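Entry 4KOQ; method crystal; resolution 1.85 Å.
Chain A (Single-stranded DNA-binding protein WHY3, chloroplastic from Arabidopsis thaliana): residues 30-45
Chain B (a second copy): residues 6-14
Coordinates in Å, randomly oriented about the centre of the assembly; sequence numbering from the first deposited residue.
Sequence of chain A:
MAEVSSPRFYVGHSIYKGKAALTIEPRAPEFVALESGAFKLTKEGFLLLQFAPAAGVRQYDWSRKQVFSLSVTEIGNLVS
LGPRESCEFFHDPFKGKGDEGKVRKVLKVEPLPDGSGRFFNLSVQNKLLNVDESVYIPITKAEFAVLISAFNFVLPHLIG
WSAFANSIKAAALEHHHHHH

Chain A (30-45) EFVALESGAFKLTKEG
Chain B, residues 6-14: SPRFYVGHS

Residues 30-45 of chain A form a hairpin: strands 30-33 and 39-43 pair through Val32(A) N to Lys40(A) O and Lys40(A) N to Val32(A) O, both 2.9 Å, around a type I turn from Leu34(A) to Gly37(A), whose phi of 103° suits glycine.

Backbone pairing sets the register. The short strand of chain B, residues 9-10, runs parallel to strand 39-43, with Phe39(A) opposite Phe9(B) (CA-CA 5.0 Å) and Lys40(A) opposite Tyr10(B) (CA-CA 4.7 Å). Three near-linear hydrogen bonds fix it, given with their N-H...acceptor angles: Phe39(A) N to Arg8(B) O, 2.7 Å and 164°; Tyr10(B) N to Phe39(A) O, 2.9 Å and 172°; Leu41(A) N to Tyr10(B) O, 3.0 Å and 168°.

Aromatic rings cluster on the sheet face that carries Phe39(A) and Phe9(B). Phe31(A), Phe39(A) and Phe9(B) all have chi1 in m. The edge of Phe9(B) meets the face of Phe31(A), with centroids 5.1 Å apart and planes at 78°; the Phe39(A) and Phe9(B) rings, with planes at 28° and centroids 5.5 Å apart, are slid apart and barely overlap. Val11(B) CG1 lies 3.9 Å from Phe31(A) CE1, at the ring edge.

On the Lys40(A)-Tyr10(B) face, Tyr10(B) CD2 reaches Leu34(A) CD1 at 3.9 Å.

A side-chain polar link between Glu44(A) and His13(B) is water-mediated: one water O lies 2.5 Å from Glu44(A) OE2, to which it donates, and 2.8 Å from His13(B) ND1.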

# COMPACT_ATOMS: atom_id res chain seq x y z
N GLU A 30 -7.29 18.57 10.03
CA GLU A 30 -7.26 19.52 11.13
C GLU A 30 -7.74 18.84 12.40
O GLU A 30 -8.64 18.01 12.36
CB GLU A 30 -8.13 20.74 10.84
CG GLU A 30 -7.59 21.63 9.75
CD GLU A 30 -8.51 22.81 9.45
OE1 GLU A 30 -9.50 23.00 10.19
OE2 GLU A 30 -8.24 23.55 8.48
N PHE A 31 -7.10 19.19 13.51
CA PHE A 31 -7.40 18.60 14.80
C PHE A 31 -7.72 19.72 15.79
O PHE A 31 -7.35 20.87 15.57
CB PHE A 31 -6.18 17.84 15.29
CG PHE A 31 -5.92 16.58 14.55
CD1 PHE A 31 -6.55 15.42 14.93
CD2 PHE A 31 -5.06 16.56 13.47
CE1 PHE A 31 -6.32 14.26 14.27
CE2 PHE A 31 -4.83 15.38 12.80
CZ PHE A 31 -5.47 14.24 13.20
N VAL A 32 -8.41 19.38 16.87
CA VAL A 32 -8.51 20.30 17.99
C VAL A 32 -8.05 19.59 19.24
O VAL A 32 -8.16 18.37 19.33
CB VAL A 32 -9.93 20.84 18.17
CG1 VAL A 32 -10.38 21.55 16.91
CG2 VAL A 32 -10.89 19.72 18.53
N ALA A 33 -7.52 20.34 20.20
CA ALA A 33 -7.06 19.74 21.45
C ALA A 33 -8.23 19.68 22.42
O ALA A 33 -8.91 20.68 22.64
CB ALA A 33 -5.92 20.56 22.04
N LEU A 34 -8.47 18.50 22.99
CA LEU A 34 -9.52 18.35 24.00
C LEU A 34 -8.96 18.65 25.40
O LEU A 34 -7.74 18.68 25.59
CB LEU A 34 -10.10 16.93 23.96
CG LEU A 34 -10.62 16.51 22.58
CD1 LEU A 34 -11.17 15.09 22.62
CD2 LEU A 34 -11.67 17.50 22.09
N GLU A 35 -9.85 18.86 26.37
CA GLU A 35 -9.42 19.19 27.73
C GLU A 35 -8.48 18.12 28.28
O GLU A 35 -7.47 18.44 28.90
CB GLU A 35 -10.62 19.37 28.66
CG GLU A 35 -11.41 20.65 28.39
CD GLU A 35 -10.51 21.89 28.28
OE1 GLU A 35 -9.58 22.05 29.11
OE2 GLU A 35 -10.74 22.69 27.35
N SER A 36 -8.83 16.87 28.04
CA SER A 36 -8.03 15.73 28.48
C SER A 36 -6.64 15.71 27.86
O SER A 36 -5.74 15.04 28.38
CB SER A 36 -8.73 14.43 28.11
OG SER A 36 -8.64 14.21 26.71
N GLY A 37 -6.45 16.43 26.76
CA GLY A 37 -5.16 16.46 26.09
C GLY A 37 -5.12 15.60 24.84
O GLY A 37 -4.17 15.67 24.06
N ALA A 38 -6.13 14.76 24.67
CA ALA A 38 -6.34 14.04 23.43
C ALA A 38 -6.63 15.05 22.32
O ALA A 38 -6.99 16.19 22.59
CB ALA A 38 -7.51 13.09 23.58
N PHE A 39 -6.48 14.61 21.07
CA PHE A 39 -6.85 15.45 19.94
C PHE A 39 -7.95 14.79 19.13
O PHE A 39 -8.04 13.57 19.06
CB PHE A 39 -5.63 15.69 19.06
CG PHE A 39 -4.55 16.45 19.75
CD1 PHE A 39 -4.60 17.82 19.84
CD2 PHE A 39 -3.49 15.78 20.33
CE1 PHE A 39 -3.60 18.52 20.48
CE2 PHE A 39 -2.48 16.47 20.97
CZ PHE A 39 -2.54 17.85 21.04
N LYS A 40 -8.81 15.60 18.56
CA LYS A 40 -9.93 15.09 17.79
C LYS A 40 -9.85 15.65 16.39
O LYS A 40 -9.65 16.85 16.22
CB LYS A 40 -11.24 15.51 18.41
CG LYS A 40 -12.46 15.04 17.65
CD LYS A 40 -13.70 15.76 18.15
CE LYS A 40 -14.97 14.96 17.86
NZ LYS A 40 -15.06 13.72 18.69
N LEU A 41 -10.04 14.79 15.40
CA LEU A 41 -9.99 15.20 14.01
C LEU A 41 -11.25 15.96 13.74
O LEU A 41 -12.33 15.43 13.93
CB LEU A 41 -9.90 13.98 13.07
CG LEU A 41 -9.88 14.38 11.58
CD1 LEU A 41 -8.97 13.46 10.79
CD2 LEU A 41 -11.26 14.31 11.02
N THR A 42 -11.13 17.21 13.29
CA THR A 42 -12.29 18.04 13.04
C THR A 42 -12.52 18.30 11.55
O THR A 42 -13.60 18.70 11.15
CB THR A 42 -12.14 19.38 13.75
OG1 THR A 42 -10.90 19.98 13.37
CG2 THR A 42 -12.17 19.19 15.27
N LYS A 43 -11.48 18.10 10.74
CA LYS A 43 -11.64 18.22 9.29
C LYS A 43 -10.67 17.26 8.58
O LYS A 43 -9.50 17.25 8.87
CB LYS A 43 -11.35 19.65 8.84
CG LYS A 43 -11.70 19.94 7.38
CD LYS A 43 -11.27 21.33 6.99
CE LYS A 43 -12.05 21.86 5.78
NZ LYS A 43 -11.65 21.22 4.51
N GLU A 44 -11.20 16.43 7.68
CA GLU A 44 -10.37 15.57 6.87
C GLU A 44 -9.41 16.38 6.06
O GLU A 44 -9.65 17.54 5.71
CB GLU A 44 -11.22 14.79 5.89
CG GLU A 44 -12.16 13.83 6.44
CD GLU A 44 -12.92 13.13 5.33
OE1 GLU A 44 -13.30 13.81 4.32
OE2 GLU A 44 -13.07 11.89 5.46
N GLY A 45 -8.29 15.75 5.73
CA GLY A 45 -7.40 16.29 4.74
C GLY A 45 -8.00 16.22 3.36
O GLY A 45 -9.06 15.65 3.16
N SER B 6 2.45 10.37 23.44
CA SER B 6 1.42 9.33 23.46
C SER B 6 0.02 9.91 23.67
O SER B 6 -0.79 9.34 24.40
CB SER B 6 1.73 8.31 24.57
OG SER B 6 1.67 8.90 25.85
N PRO B 7 -0.26 11.06 23.03
CA PRO B 7 -1.62 11.62 23.15
C PRO B 7 -2.66 10.79 22.40
O PRO B 7 -2.36 10.19 21.37
CB PRO B 7 -1.48 13.01 22.52
CG PRO B 7 -0.32 12.90 21.58
CD PRO B 7 0.62 11.91 22.22
N ARG B 8 -3.87 10.75 22.94
CA ARG B 8 -4.97 10.03 22.31
C ARG B 8 -5.46 10.79 21.08
O ARG B 8 -5.57 12.02 21.11
CB ARG B 8 -6.10 9.88 23.33
CG ARG B 8 -7.43 9.43 22.77
CD ARG B 8 -7.44 7.96 22.41
NE ARG B 8 -8.76 7.53 21.97
CZ ARG B 8 -9.05 6.32 21.53
NH1 ARG B 8 -8.11 5.38 21.46
NH2 ARG B 8 -10.29 6.03 21.14
N PHE B 9 -5.74 10.06 20.00
CA PHE B 9 -6.28 10.64 18.77
C PHE B 9 -7.63 10.00 18.41
O PHE B 9 -7.73 8.79 18.22
CB PHE B 9 -5.29 10.47 17.61
CG PHE B 9 -4.25 11.57 17.52
CD1 PHE B 9 -4.54 12.77 16.88
CD2 PHE B 9 -2.99 11.40 18.05
CE1 PHE B 9 -3.59 13.78 16.79
CE2 PHE B 9 -2.04 12.41 17.97
CZ PHE B 9 -2.34 13.61 17.33
N TYR B 10 -8.67 10.82 18.31
CA TYR B 10 -9.98 10.39 17.86
C TYR B 10 -10.07 10.68 16.38
O TYR B 10 -10.17 11.85 15.98
CB TYR B 10 -11.08 11.16 18.57
CG TYR B 10 -11.24 10.78 20.02
CD1 TYR B 10 -11.91 9.62 20.37
CD2 TYR B 10 -10.75 11.59 21.03
CE1 TYR B 10 -12.08 9.26 21.68
CE2 TYR B 10 -10.92 11.24 22.37
CZ TYR B 10 -11.59 10.07 22.68
OH TYR B 10 -11.78 9.70 23.99
N VAL B 11 -10.07 9.62 15.58
CA VAL B 11 -9.98 9.77 14.12
C VAL B 11 -10.98 8.85 13.42
O VAL B 11 -10.69 8.28 12.36
CB VAL B 11 -8.53 9.48 13.63
CG1 VAL B 11 -7.57 10.59 14.14
CG2 VAL B 11 -8.05 8.13 14.08
N GLY B 12 -12.18 8.72 13.99
CA GLY B 12 -13.25 8.00 13.34
C GLY B 12 -13.51 8.51 11.93
O GLY B 12 -13.49 9.71 11.66
N HIS B 13 -13.70 7.59 11.01
CA HIS B 13 -14.06 7.94 9.66
C HIS B 13 -15.56 7.72 9.53
O HIS B 13 -16.05 6.64 9.77
CB HIS B 13 -13.26 7.09 8.68
CG HIS B 13 -13.72 7.21 7.26
ND1 HIS B 13 -13.59 8.38 6.52
CD2 HIS B 13 -14.32 6.32 6.45
CE1 HIS B 13 -14.10 8.18 5.31
NE2 HIS B 13 -14.55 6.94 5.25
N SER B 14 -16.28 8.78 9.16
CA SER B 14 -17.74 8.73 9.06
C SER B 14 -18.35 8.88 7.66
O SER B 14 -17.86 9.60 6.81
CB SER B 14 -18.32 9.81 9.96
OG SER B 14 -17.82 9.62 11.27
O HOH W 1 -12.68 10.75 7.60